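PDB 2COV: beta-1,3-xylanase from Alcaligenes sp., which binds beta-1,3-xylan through the family 31 carbohydrate-binding module described here and, as a whole enzyme, probably hydrolyses that polysaccharide. Local coordinates for residues K68-V73 against Q81-R86; I23-V28 against N37-N42; A61-D66 against I88-Q93; H27-W32 against G53-T58; G31-W36 against K72-Y77. All coordinates share one frame; numbering follows the deposited sequence.

All five contacts lie in one small all-beta module. Contact 1 is the hairpin of strands 66-75 and 80-89. In contact 2 strand 22-28 faces strand 37-41 across the interior. Strand 37-41 neighbours 66-75, and the centres of contacts 1 and 2 are about 8 Å apart. Contact 4 pairs strand 22-28 with 54-60. It shares H27 and V28 with contact 2, and G31 and W32 with contact 5. The centres of contacts 4 and 5 are about 11 Å apart. Contact 5 also shares K72 and V73 with contact 1. Contact 3 closes the far end of the module, its centre about 28 Å from that of contact 5. I23 joins contacts 2 and 3 through A61 and F90.

Contact 1. Residues K68-V73 against Q81-R86; sequences KLTFKV and QQILDR
T70 and D85 lie side by side on the hairpin face they share with K72 and I83. T70 OG1 donates to D85 OD1 at 2.8 Å, nearly along the C-O axis of that oxygen. OG1 stands beside the backbone N (chi1 -57°). T70 CG2 lies anti to that N and touches I83 CG2 at 3.8 Å. An alanine at T70 would probably leave D85 OD1 without its hydroxyl donor and open a gap beside I83 CG2. K68 reaches out extended, with CE 3.3 Å from D85 OD1, while its NZ forms a salt bridge with D43. On the other face L84 CD1 meets the edge of the F71 ring, 4.1 Å from F71 CD2. Six backbone hydrogen bonds position these pairs, two each at L69-R86, F71-L84 and V73-Q82. Beyond F71 lie the rings of H27, W32 and F55. Strand 37-41 flanks strand 66-75. Strand 80-89 is outermost in its chain, but a strand of the second subunit pairs antiparallel with it and continues the sheet.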
# COMPACT_ATOMS: atom_id res chain seq x y z
N LYS A 68 -3.28 5.00 15.55
CA LYS A 68 -2.56 3.87 14.93
C LYS A 68 -1.06 4.16 15.04
O LYS A 68 -0.57 5.21 14.55
CB LYS A 68 -2.95 3.74 13.50
CG LYS A 68 -2.22 2.64 12.72
CD LYS A 68 -2.54 2.81 11.18
CE LYS A 68 -1.82 1.90 10.27
NZ LYS A 68 -2.24 2.31 8.87
N LEU A 69 -0.35 3.24 15.66
CA LEU A 69 1.14 3.30 15.61
C LEU A 69 1.62 2.49 14.45
O LEU A 69 1.11 1.38 14.20
CB LEU A 69 1.71 2.68 16.91
CG LEU A 69 1.15 3.16 18.26
CD1 LEU A 69 1.98 2.56 19.42
CD2 LEU A 69 1.11 4.68 18.30
N THR A 70 2.67 2.95 13.78
CA THR A 70 3.33 2.12 12.77
C THR A 70 4.84 2.26 12.93
O THR A 70 5.37 3.30 13.24
CB THR A 70 3.00 2.61 11.34
OG1 THR A 70 1.57 2.61 11.17
CG2 THR A 70 3.61 1.79 10.23
N PHE A 71 5.48 1.10 12.73
CA PHE A 71 6.93 1.05 12.65
C PHE A 71 7.29 0.35 11.37
O PHE A 71 6.78 -0.74 11.07
CB PHE A 71 7.53 0.27 13.81
CG PHE A 71 9.04 0.24 13.83
CD1 PHE A 71 9.75 1.41 13.85
CD2 PHE A 71 9.77 -0.91 13.77
CE1 PHE A 71 11.14 1.44 13.80
CE2 PHE A 71 11.15 -0.92 13.77
CZ PHE A 71 11.81 0.24 13.77
N LYS A 72 8.08 1.04 10.56
CA LYS A 72 8.59 0.52 9.31
C LYS A 72 10.10 0.44 9.36
O LYS A 72 10.75 1.38 9.78
CB LYS A 72 8.22 1.44 8.12
CG LYS A 72 6.84 1.97 8.09
CD LYS A 72 6.54 2.73 6.84
CE LYS A 72 5.14 3.31 6.83
NZ LYS A 72 4.85 4.09 5.60
N VAL A 73 10.66 -0.69 8.96
CA VAL A 73 12.07 -0.87 9.09
C VAL A 73 12.70 -1.62 7.96
O VAL A 73 12.16 -2.64 7.51
CB VAL A 73 12.40 -1.50 10.48
CG1 VAL A 73 11.87 -2.95 10.65
CG2 VAL A 73 13.91 -1.45 10.76
N GLN A 81 12.02 -5.70 4.17
CA GLN A 81 11.52 -4.71 5.11
C GLN A 81 10.44 -5.40 5.95
O GLN A 81 9.95 -6.46 5.64
CB GLN A 81 10.85 -3.51 4.42
CG GLN A 81 9.63 -3.83 3.61
CD GLN A 81 8.84 -2.62 3.05
OE1 GLN A 81 7.76 -2.81 2.55
NE2 GLN A 81 9.40 -1.52 3.01
N GLN A 82 10.06 -4.71 7.02
CA GLN A 82 8.95 -5.11 7.87
C GLN A 82 8.16 -3.87 8.25
O GLN A 82 8.73 -2.82 8.49
CB GLN A 82 9.47 -5.81 9.11
CG GLN A 82 10.13 -7.06 8.95
CD GLN A 82 10.35 -7.81 10.27
OE1 GLN A 82 9.53 -7.72 11.09
NE2 GLN A 82 11.46 -8.55 10.38
N ILE A 83 6.85 -4.01 8.25
CA ILE A 83 5.93 -2.95 8.69
C ILE A 83 4.99 -3.50 9.71
O ILE A 83 4.33 -4.47 9.48
CB ILE A 83 5.18 -2.31 7.51
CG1 ILE A 83 6.18 -1.70 6.50
CG2 ILE A 83 4.21 -1.24 8.03
CD1 ILE A 83 5.54 -0.99 5.36
N LEU A 84 4.95 -2.87 10.86
CA LEU A 84 4.12 -3.26 11.99
C LEU A 84 3.13 -2.17 12.34
O LEU A 84 3.55 -1.03 12.43
CB LEU A 84 4.96 -3.58 13.24
CG LEU A 84 6.00 -4.67 13.16
CD1 LEU A 84 7.32 -4.08 12.70
CD2 LEU A 84 6.30 -5.26 14.48
N ASP A 85 1.86 -2.54 12.55
CA ASP A 85 0.85 -1.59 12.98
C ASP A 85 0.22 -2.06 14.25
O ASP A 85 -0.09 -3.24 14.38
CB ASP A 85 -0.24 -1.41 11.91
CG ASP A 85 0.27 -1.01 10.49
OD1 ASP A 85 0.89 0.02 10.39
OD2 ASP A 85 0.06 -1.77 9.45
N ARG A 86 -0.10 -1.13 15.15
CA ARG A 86 -1.00 -1.46 16.29
C ARG A 86 -1.78 -0.24 16.69
O ARG A 86 -1.24 0.86 16.71
CB ARG A 86 -0.20 -2.02 17.42
CG ARG A 86 0.62 -1.06 18.22
CD ARG A 86 1.31 -1.70 19.48
NE ARG A 86 0.25 -2.07 20.45
CZ ARG A 86 0.41 -2.03 21.78
NH1 ARG A 86 1.55 -1.73 22.39
NH2 ARG A 86 -0.61 -2.35 22.57

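Contact 2. Residues I23-V28 against N37-N42; sequences IEVYHV and NYVCLN
V25 and V39 both hold CG1 anti to the backbone N (chi1 177° and -180°), which brings these two methyls together. V25 CG1 and V39 CG1 are 3.5 Å apart, a close contact for two methyls, and the two side chains pass alongside in opposing directions. L41 also has its CG anti to the backbone N, and its two methyls divide their contacts. L41 CD1 lies 4.1 Å from V25 CG2, and L41 CD2 lies 4.0 Å from I23 CG2. The strand axes come no nearer than 7.3 Å and their N-to-C directions are 139° apart, so the strands face each other across a buried core. This is consistent with the beta sandwich of an E-set, immunoglobulin-like module. F59 of strand 54-60 packs on both V25 and L41. I23 reaches further, to A61 and F90. C40 points its CB the other way and is joined to C45 by a disulfide. The H27 ring turns away from strand 37-41, and H27 ND1 donates to V28 O at 2.8 Å.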
# COMPACT_ATOMS: atom_id res chain seq x y z
N ILE A 23 3.43 12.39 22.62
CA ILE A 23 3.58 10.94 22.75
C ILE A 23 4.89 10.56 22.06
O ILE A 23 5.19 11.09 21.02
CB ILE A 23 2.38 10.20 22.10
CG1 ILE A 23 2.43 8.70 22.39
CG2 ILE A 23 2.30 10.47 20.61
CD1 ILE A 23 1.24 7.98 21.83
N GLU A 24 5.67 9.66 22.69
CA GLU A 24 6.83 9.08 22.02
C GLU A 24 6.41 7.67 21.64
O GLU A 24 6.07 6.87 22.48
CB GLU A 24 8.01 9.05 22.99
CG GLU A 24 9.25 8.36 22.34
CD GLU A 24 10.45 8.30 23.22
OE1 GLU A 24 10.36 7.68 24.27
OE2 GLU A 24 11.48 8.81 22.85
N VAL A 25 6.56 7.37 20.38
CA VAL A 25 6.28 6.03 19.83
C VAL A 25 7.61 5.35 19.65
O VAL A 25 8.58 5.97 19.22
CB VAL A 25 5.53 6.14 18.50
CG1 VAL A 25 5.29 4.78 17.89
CG2 VAL A 25 4.20 6.92 18.68
N TYR A 26 7.72 4.10 20.03
CA TYR A 26 8.98 3.39 19.88
C TYR A 26 8.79 1.92 19.59
O TYR A 26 7.77 1.31 19.81
CB TYR A 26 9.83 3.56 21.13
CG TYR A 26 9.28 2.88 22.38
CD1 TYR A 26 9.55 1.55 22.65
CD2 TYR A 26 8.54 3.59 23.33
CE1 TYR A 26 9.06 0.93 23.80
CE2 TYR A 26 8.08 2.98 24.46
CZ TYR A 26 8.31 1.66 24.70
OH TYR A 26 7.85 1.07 25.88
N HIS A 27 9.86 1.34 19.02
CA HIS A 27 10.00 -0.07 18.86
C HIS A 27 11.40 -0.48 19.34
O HIS A 27 12.41 -0.00 18.82
CB HIS A 27 9.80 -0.58 17.44
CG HIS A 27 9.41 -2.03 17.37
ND1 HIS A 27 10.18 -3.04 17.93
CD2 HIS A 27 8.25 -2.62 16.97
CE1 HIS A 27 9.52 -4.20 17.80
NE2 HIS A 27 8.34 -3.98 17.21
N VAL A 28 11.47 -1.36 20.32
CA VAL A 28 12.72 -1.94 20.78
C VAL A 28 13.43 -2.63 19.60
O VAL A 28 12.82 -3.25 18.75
CB VAL A 28 12.46 -2.93 21.93
CG1 VAL A 28 13.74 -3.67 22.36
CG2 VAL A 28 11.92 -2.16 23.11
N ASN A 37 14.50 3.59 8.95
CA ASN A 37 13.34 3.24 9.78
C ASN A 37 12.42 4.42 9.87
O ASN A 37 12.88 5.56 9.88
CB ASN A 37 13.77 2.77 11.19
CG ASN A 37 14.11 3.93 12.11
OD1 ASN A 37 13.25 4.36 12.87
ND2 ASN A 37 15.36 4.46 12.02
N TYR A 38 11.13 4.14 9.99
CA TYR A 38 10.13 5.18 10.23
C TYR A 38 9.26 4.78 11.40
O TYR A 38 8.86 3.64 11.51
CB TYR A 38 9.25 5.46 9.02
CG TYR A 38 9.97 6.14 7.89
CD1 TYR A 38 10.65 5.42 6.94
CD2 TYR A 38 9.98 7.52 7.78
CE1 TYR A 38 11.39 6.05 5.96
CE2 TYR A 38 10.66 8.16 6.81
CZ TYR A 38 11.39 7.44 5.92
OH TYR A 38 12.12 8.07 4.93
N VAL A 39 8.97 5.78 12.22
CA VAL A 39 7.98 5.68 13.26
C VAL A 39 6.84 6.60 12.86
O VAL A 39 7.07 7.72 12.46
CB VAL A 39 8.64 6.13 14.58
CG1 VAL A 39 7.65 6.04 15.65
CG2 VAL A 39 9.89 5.30 14.90
N CYS A 40 5.61 6.13 13.03
CA CYS A 40 4.44 6.90 12.56
C CYS A 40 3.32 6.88 13.58
O CYS A 40 3.13 5.90 14.33
CB CYS A 40 3.86 6.34 11.26
SG CYS A 40 5.06 5.71 10.08
N LEU A 41 2.56 7.97 13.55
CA LEU A 41 1.33 8.09 14.35
C LEU A 41 0.25 8.48 13.37
O LEU A 41 0.34 9.52 12.70
CB LEU A 41 1.50 9.22 15.40
CG LEU A 41 0.41 9.30 16.42
CD1 LEU A 41 0.55 8.20 17.42
CD2 LEU A 41 0.38 10.68 17.16
N ASN A 42 -0.78 7.66 13.27
CA ASN A 42 -1.82 7.89 12.30
C ASN A 42 -1.30 8.14 10.89
O ASN A 42 -1.83 8.97 10.10
CB ASN A 42 -2.79 9.03 12.70
CG ASN A 42 -3.72 8.68 13.82
OD1 ASN A 42 -3.78 7.51 14.27
ND2 ASN A 42 -4.45 9.65 14.31

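Contact 3. Residues A61-D66 against I88-Q93; sequences AVLGQD and ITFTTQ
L63 lays its CD2 methyl over the centre of one face of the F90 ring. L63 CD2 is 3.9 Å from the F90 centroid and 12° off the normal, a CH-pi contact. L63 belongs to a type II beta turn, V62 to Q65, on the connection between strands 54-60 and 66-75. The turn is closed by Q65 N donating to V62 O at 3.1 Å. G64 takes a positive phi there, which favours glycine. The F90 ring is held from other directions too. V62 O lies in the ring plane at its edge, 3.5 Å from F90 CD2. A61 CB comes to 3.6 Å from F90 CD2. The ring also packs on F15, Y17, I23 and Y67, consistent with a place at the end of the hydrophobic core of the module. The same methyl, L63 CD2, also touches T92 CG2 at 4.0 Å. Two backbone bonds fix the turn to the chain that leaves strand 80-89. G64 N donates to F90 O at 2.8 Å, and F90 N donates to Q65 O at 2.9 Å. Next to them D66 and T89 form an antiparallel non-hydrogen-bonded pair, with side chains alongside each other. T89 OG1 donates to D66 OD2 at 2.7 Å, on the anti side and 31° out of the carboxylate plane.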
# COMPACT_ATOMS: atom_id res chain seq x y z
N ALA A 61 -0.07 14.76 20.31
CA ALA A 61 -1.19 13.85 20.59
C ALA A 61 -2.10 14.45 21.64
O ALA A 61 -1.76 15.43 22.31
CB ALA A 61 -0.70 12.49 21.04
N VAL A 62 -3.24 13.81 21.84
CA VAL A 62 -4.24 14.27 22.83
C VAL A 62 -4.58 13.09 23.72
O VAL A 62 -4.96 12.04 23.23
CB VAL A 62 -5.49 14.77 22.13
CG1 VAL A 62 -6.60 15.10 23.14
CG2 VAL A 62 -5.14 15.95 21.30
N LEU A 63 -4.42 13.24 25.01
CA LEU A 63 -4.75 12.19 25.95
C LEU A 63 -6.18 11.69 25.76
O LEU A 63 -7.11 12.50 25.65
CB LEU A 63 -4.56 12.64 27.40
CG LEU A 63 -3.14 12.70 27.89
CD1 LEU A 63 -3.12 13.55 29.17
CD2 LEU A 63 -2.60 11.29 28.08
N GLY A 64 -6.35 10.35 25.74
CA GLY A 64 -7.64 9.71 25.58
C GLY A 64 -8.07 9.48 24.18
O GLY A 64 -9.09 8.81 23.99
N GLN A 65 -7.33 9.98 23.20
CA GLN A 65 -7.61 9.70 21.81
C GLN A 65 -6.89 8.42 21.37
O GLN A 65 -5.95 7.97 22.01
CB GLN A 65 -7.23 10.88 20.92
CG GLN A 65 -8.13 12.07 21.19
CD GLN A 65 -9.55 11.87 20.80
OE1 GLN A 65 -10.49 11.99 21.66
NE2 GLN A 65 -9.78 11.68 19.53
N ASP A 66 -7.49 7.78 20.37
CA ASP A 66 -7.00 6.52 19.83
C ASP A 66 -6.15 6.81 18.61
O ASP A 66 -6.52 7.65 17.79
CB ASP A 66 -8.14 5.62 19.37
CG ASP A 66 -9.08 5.30 20.46
OD1 ASP A 66 -10.31 5.10 20.14
OD2 ASP A 66 -8.61 5.22 21.62
N ILE A 88 -3.62 2.01 19.65
CA ILE A 88 -3.49 2.32 21.07
C ILE A 88 -4.40 3.51 21.44
O ILE A 88 -4.87 4.24 20.58
CB ILE A 88 -2.00 2.60 21.53
CG1 ILE A 88 -1.42 3.83 20.85
CG2 ILE A 88 -1.16 1.39 21.27
CD1 ILE A 88 -1.75 5.21 21.50
N THR A 89 -4.65 3.60 22.72
CA THR A 89 -5.20 4.82 23.33
C THR A 89 -4.11 5.57 24.09
O THR A 89 -3.40 4.96 24.85
CB THR A 89 -6.36 4.46 24.24
OG1 THR A 89 -7.38 3.78 23.50
CG2 THR A 89 -6.96 5.71 24.93
N PHE A 90 -3.98 6.84 23.83
CA PHE A 90 -2.93 7.61 24.47
C PHE A 90 -3.25 7.90 25.93
O PHE A 90 -4.30 8.48 26.22
CB PHE A 90 -2.67 8.90 23.71
CG PHE A 90 -1.60 9.78 24.27
CD1 PHE A 90 -0.48 9.26 24.82
CD2 PHE A 90 -1.75 11.15 24.23
CE1 PHE A 90 0.51 10.07 25.32
CE2 PHE A 90 -0.77 11.97 24.71
CZ PHE A 90 0.35 11.44 25.27
N THR A 91 -2.41 7.39 26.82
CA THR A 91 -2.55 7.53 28.26
C THR A 91 -1.22 8.03 28.83
O THR A 91 -0.26 8.19 28.10
CB THR A 91 -2.78 6.15 28.93
OG1 THR A 91 -1.62 5.30 28.71
CG2 THR A 91 -3.99 5.40 28.33
N THR A 92 -1.20 8.18 30.17
CA THR A 92 -0.04 8.69 30.86
C THR A 92 1.03 7.62 31.18
O THR A 92 1.98 7.93 31.90
CB THR A 92 -0.45 9.41 32.13
OG1 THR A 92 -1.17 8.45 32.89
CG2 THR A 92 -1.27 10.65 31.79
N GLN A 93 0.98 6.42 30.55
CA GLN A 93 2.02 5.41 30.86
C GLN A 93 3.41 5.87 30.44
O GLN A 93 3.54 6.47 29.40
CB GLN A 93 1.72 4.09 30.16
CG GLN A 93 1.80 4.11 28.65
CD GLN A 93 1.58 2.73 28.00
OE1 GLN A 93 0.66 1.99 28.39
NE2 GLN A 93 2.38 2.40 27.03

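Contact 4. Residues H27-W32 against G53-T58; sequences HVDKGW and GAFRKT
W32 and F55 touch through W32 CZ3 and F55 CE1, 3.9 Å apart. F55 CE1 lies at the edge of the indole, near its plane. The cluster sits where the antiparallel ladder of strands 22-28 and 54-60 runs out into loops. K30 CB covers one indole face toward the rim, and H27 ND1 sits at another point of the edge, in plane. W32 CZ2 in turn stands over one face of the H27 imidazole, toward its rim, so these two rings meet edge to face. H27 O and D29 OD1 lie at the edge of the F55 ring. D29 OD1 is 4.0 Å from F55 CE1, and the carboxylate is turned 82° from the ring. D29 makes an Asx turn: D29 OD1 accepts from G31 N at 3.0 Å, from above the carboxylate plane. D29 OD2 forms a salt bridge with K50. An alanine at D29 would probably leave K50 and the G31 N-H without their carboxylate mate and set the turn leading to W32 free to shift. H27 and F55 form a hydrogen-bonded pair: H27 N donates to F55 O at 3.0 Å, and F55 N to H27 O at 2.9 Å. V28 and A54 follow as a non-hydrogen-bonded pair, with A54 CB 3.9 Å from V28 CA. D29 N then donates to G53 O at 2.8 Å, almost straight at 178°.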
# COMPACT_ATOMS: atom_id res chain seq x y z
N HIS A 27 9.86 1.34 19.02
CA HIS A 27 10.00 -0.07 18.86
C HIS A 27 11.40 -0.48 19.34
O HIS A 27 12.41 -0.00 18.82
CB HIS A 27 9.80 -0.58 17.44
CG HIS A 27 9.41 -2.03 17.37
ND1 HIS A 27 10.18 -3.04 17.93
CD2 HIS A 27 8.25 -2.62 16.97
CE1 HIS A 27 9.52 -4.20 17.80
NE2 HIS A 27 8.34 -3.98 17.21
N VAL A 28 11.47 -1.36 20.32
CA VAL A 28 12.72 -1.94 20.78
C VAL A 28 13.43 -2.63 19.60
O VAL A 28 12.82 -3.25 18.75
CB VAL A 28 12.46 -2.93 21.93
CG1 VAL A 28 13.74 -3.67 22.36
CG2 VAL A 28 11.92 -2.16 23.11
N ASP A 29 14.75 -2.49 19.55
CA ASP A 29 15.56 -3.15 18.48
C ASP A 29 15.41 -4.66 18.53
O ASP A 29 15.73 -5.26 19.55
CB ASP A 29 17.02 -2.74 18.71
CG ASP A 29 17.92 -3.21 17.63
OD1 ASP A 29 17.42 -3.65 16.57
OD2 ASP A 29 19.14 -3.06 17.85
N LYS A 30 15.01 -5.28 17.44
CA LYS A 30 14.90 -6.76 17.31
C LYS A 30 15.91 -7.30 16.30
O LYS A 30 15.83 -8.47 15.90
CB LYS A 30 13.51 -7.15 16.86
CG LYS A 30 12.39 -6.70 17.79
CD LYS A 30 12.66 -6.99 19.21
CE LYS A 30 12.78 -8.44 19.48
NZ LYS A 30 12.55 -8.74 20.94
N GLY A 31 16.86 -6.48 15.89
CA GLY A 31 18.01 -7.02 15.15
C GLY A 31 18.05 -6.77 13.69
O GLY A 31 18.98 -7.20 13.01
N TRP A 32 17.09 -6.05 13.15
CA TRP A 32 17.02 -5.76 11.71
C TRP A 32 18.26 -5.04 11.23
O TRP A 32 18.85 -4.27 11.99
CB TRP A 32 15.84 -4.90 11.40
CG TRP A 32 14.54 -5.31 12.02
CD1 TRP A 32 13.65 -6.21 11.56
CD2 TRP A 32 13.96 -4.71 13.16
NE1 TRP A 32 12.59 -6.25 12.39
CE2 TRP A 32 12.74 -5.34 13.37
CE3 TRP A 32 14.35 -3.71 14.04
CZ2 TRP A 32 11.90 -4.98 14.41
CZ3 TRP A 32 13.51 -3.34 15.04
CH2 TRP A 32 12.33 -3.98 15.23
N GLY A 53 18.49 1.45 22.83
CA GLY A 53 17.94 0.17 22.51
C GLY A 53 16.61 0.17 21.74
O GLY A 53 16.12 -0.92 21.48
N ALA A 54 16.11 1.33 21.35
CA ALA A 54 14.84 1.42 20.67
C ALA A 54 14.91 2.52 19.62
O ALA A 54 15.60 3.55 19.80
CB ALA A 54 13.71 1.73 21.67
N PHE A 55 14.11 2.34 18.60
CA PHE A 55 13.85 3.33 17.59
C PHE A 55 12.71 4.18 18.05
O PHE A 55 11.68 3.60 18.39
CB PHE A 55 13.53 2.69 16.25
CG PHE A 55 14.68 1.88 15.68
CD1 PHE A 55 14.79 0.54 15.95
CD2 PHE A 55 15.60 2.48 14.86
CE1 PHE A 55 15.84 -0.20 15.41
CE2 PHE A 55 16.69 1.75 14.34
CZ PHE A 55 16.76 0.43 14.62
N ARG A 56 12.80 5.51 18.03
CA ARG A 56 11.84 6.32 18.73
C ARG A 56 11.64 7.68 18.10
O ARG A 56 12.59 8.22 17.50
CB ARG A 56 12.21 6.46 20.15
CG ARG A 56 13.49 7.00 20.51
CD ARG A 56 13.84 6.62 22.22
NE ARG A 56 14.55 5.51 22.79
CZ ARG A 56 14.10 4.99 23.90
NH1 ARG A 56 14.69 4.00 24.46
NH2 ARG A 56 12.89 5.46 24.45
N LYS A 57 10.41 8.22 18.18
CA LYS A 57 10.13 9.56 17.74
C LYS A 57 8.92 10.09 18.50
O LYS A 57 8.07 9.32 18.90
CB LYS A 57 9.88 9.63 16.22
CG LYS A 57 10.24 11.01 15.56
CD LYS A 57 11.73 11.22 15.55
CE LYS A 57 12.04 12.60 14.95
NZ LYS A 57 13.35 13.11 15.22
N THR A 58 8.87 11.41 18.68
CA THR A 58 7.77 12.07 19.37
C THR A 58 6.86 12.83 18.41
O THR A 58 7.29 13.36 17.36
CB THR A 58 8.33 13.00 20.47
OG1 THR A 58 9.15 12.21 21.39
CG2 THR A 58 7.28 13.75 21.18

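Contact 5. Residues G31-W36 against K72-Y77; sequences GWSAGW and KVEDRY
E74 reaches S33 and G35 by a bent chain. Its CG is anti to the backbone N (chi1 -167°), and chi2 of -80° turns CD aside. E74 OE1 is gripped twice: S33 OG donates to it at 2.6 Å from above the carboxylate plane, and G35 N at 2.9 Å on its anti side. E74 OE2 accepts from G78 N. S33 OG stands between its backbone N and carbonyl carbon (chi1 51°). There S33 OG also accepts from Y77 N at 3.0 Å, while S33 CB lies over one face of the Y77 ring. The W36 indole crosses E74 at about a right angle, with E74 CB over one face, 3.4 Å from the centroid of the W36 five-membered ring, a CH-pi contact. W36 NE1 is hydrogen-bonded to Y38 OH of the fourth subunit. Across the strand, V73 CG1 makes another CH-pi contact over one face of W32, 3.6 Å from the W32 five-membered ring centroid. D75 OD1 meets the edge of that indole, 3.4 Å from W32 CD1. Backbone bonds E74 N to W36 O and A34 N to E74 O bind loop 31-36 to strand 66-75, at one end of this family 31 module's antiparallel beta fold.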
# COMPACT_ATOMS: atom_id res chain seq x y z
N GLY A 31 16.86 -6.48 15.89
CA GLY A 31 18.01 -7.02 15.15
C GLY A 31 18.05 -6.77 13.69
O GLY A 31 18.98 -7.20 13.01
N TRP A 32 17.09 -6.05 13.15
CA TRP A 32 17.02 -5.76 11.71
C TRP A 32 18.26 -5.04 11.23
O TRP A 32 18.85 -4.27 11.99
CB TRP A 32 15.84 -4.90 11.40
CG TRP A 32 14.54 -5.31 12.02
CD1 TRP A 32 13.65 -6.21 11.56
CD2 TRP A 32 13.96 -4.71 13.16
NE1 TRP A 32 12.59 -6.25 12.39
CE2 TRP A 32 12.74 -5.34 13.37
CE3 TRP A 32 14.35 -3.71 14.04
CZ2 TRP A 32 11.90 -4.98 14.41
CZ3 TRP A 32 13.51 -3.34 15.04
CH2 TRP A 32 12.33 -3.98 15.23
N SER A 33 18.61 -5.15 9.96
CA SER A 33 19.71 -4.34 9.46
C SER A 33 19.40 -2.84 9.60
O SER A 33 20.28 -2.08 9.90
CB SER A 33 20.01 -4.74 8.01
OG SER A 33 18.87 -4.74 7.18
N ALA A 34 18.18 -2.42 9.37
CA ALA A 34 17.72 -1.12 9.78
C ALA A 34 18.54 0.01 9.18
O ALA A 34 18.84 1.01 9.82
CB ALA A 34 17.56 -1.01 11.26
N GLY A 35 18.83 -0.07 7.86
CA GLY A 35 19.45 1.07 7.18
C GLY A 35 18.62 2.31 7.16
O GLY A 35 19.12 3.41 7.06
N TRP A 36 17.31 2.12 7.17
CA TRP A 36 16.32 3.18 7.39
C TRP A 36 15.24 2.64 8.33
O TRP A 36 15.10 1.41 8.50
CB TRP A 36 15.72 3.74 6.07
CG TRP A 36 15.06 2.69 5.21
CD1 TRP A 36 15.62 2.03 4.17
CD2 TRP A 36 13.74 2.10 5.36
NE1 TRP A 36 14.79 1.12 3.65
CE2 TRP A 36 13.61 1.14 4.36
CE3 TRP A 36 12.68 2.34 6.22
CZ2 TRP A 36 12.48 0.37 4.25
CZ3 TRP A 36 11.53 1.58 6.09
CH2 TRP A 36 11.45 0.57 5.15
N LYS A 72 8.08 1.04 10.56
CA LYS A 72 8.59 0.52 9.31
C LYS A 72 10.10 0.44 9.36
O LYS A 72 10.75 1.38 9.78
CB LYS A 72 8.22 1.44 8.12
CG LYS A 72 6.84 1.97 8.09
CD LYS A 72 6.54 2.73 6.84
CE LYS A 72 5.14 3.31 6.83
NZ LYS A 72 4.85 4.09 5.60
N VAL A 73 10.66 -0.69 8.96
CA VAL A 73 12.07 -0.87 9.09
C VAL A 73 12.70 -1.62 7.96
O VAL A 73 12.16 -2.64 7.51
CB VAL A 73 12.40 -1.50 10.48
CG1 VAL A 73 11.87 -2.95 10.65
CG2 VAL A 73 13.91 -1.45 10.76
N GLU A 74 13.84 -1.14 7.49
CA GLU A 74 14.68 -1.83 6.48
C GLU A 74 15.20 -3.10 7.08
O GLU A 74 15.59 -3.16 8.22
CB GLU A 74 15.83 -0.89 6.14
CG GLU A 74 16.61 -1.27 4.93
CD GLU A 74 17.65 -2.36 5.16
OE1 GLU A 74 18.40 -2.35 6.16
OE2 GLU A 74 17.74 -3.25 4.24
N ASP A 75 15.19 -4.21 6.30
CA ASP A 75 15.65 -5.49 6.82
C ASP A 75 16.29 -6.29 5.73
O ASP A 75 16.12 -6.04 4.55
CB ASP A 75 14.45 -6.32 7.44
CG ASP A 75 15.06 -7.39 8.54
OD1 ASP A 75 14.32 -8.18 8.86
OD2 ASP A 75 16.27 -7.32 8.89
N ARG A 76 17.12 -7.24 6.15
CA ARG A 76 17.70 -8.24 5.21
C ARG A 76 18.77 -7.58 4.34
O ARG A 76 19.02 -8.02 3.23
CB ARG A 76 16.60 -8.91 4.30
CG ARG A 76 15.22 -9.31 4.94
CD ARG A 76 15.41 -10.59 5.43
NE ARG A 76 14.38 -11.24 6.25
CZ ARG A 76 14.70 -12.49 6.68
NH1 ARG A 76 13.93 -13.16 7.44
NH2 ARG A 76 15.82 -13.12 6.19
N TYR A 77 19.39 -6.51 4.83
CA TYR A 77 20.59 -5.96 4.17
C TYR A 77 20.29 -5.56 2.73
O TYR A 77 20.98 -5.95 1.78
CB TYR A 77 21.81 -6.89 4.28
CG TYR A 77 22.15 -7.18 5.72
CD1 TYR A 77 21.65 -8.31 6.33
CD2 TYR A 77 22.96 -6.33 6.48
CE1 TYR A 77 21.87 -8.59 7.71
CE2 TYR A 77 23.18 -6.64 7.90
CZ TYR A 77 22.61 -7.74 8.45
OH TYR A 77 22.84 -8.00 9.83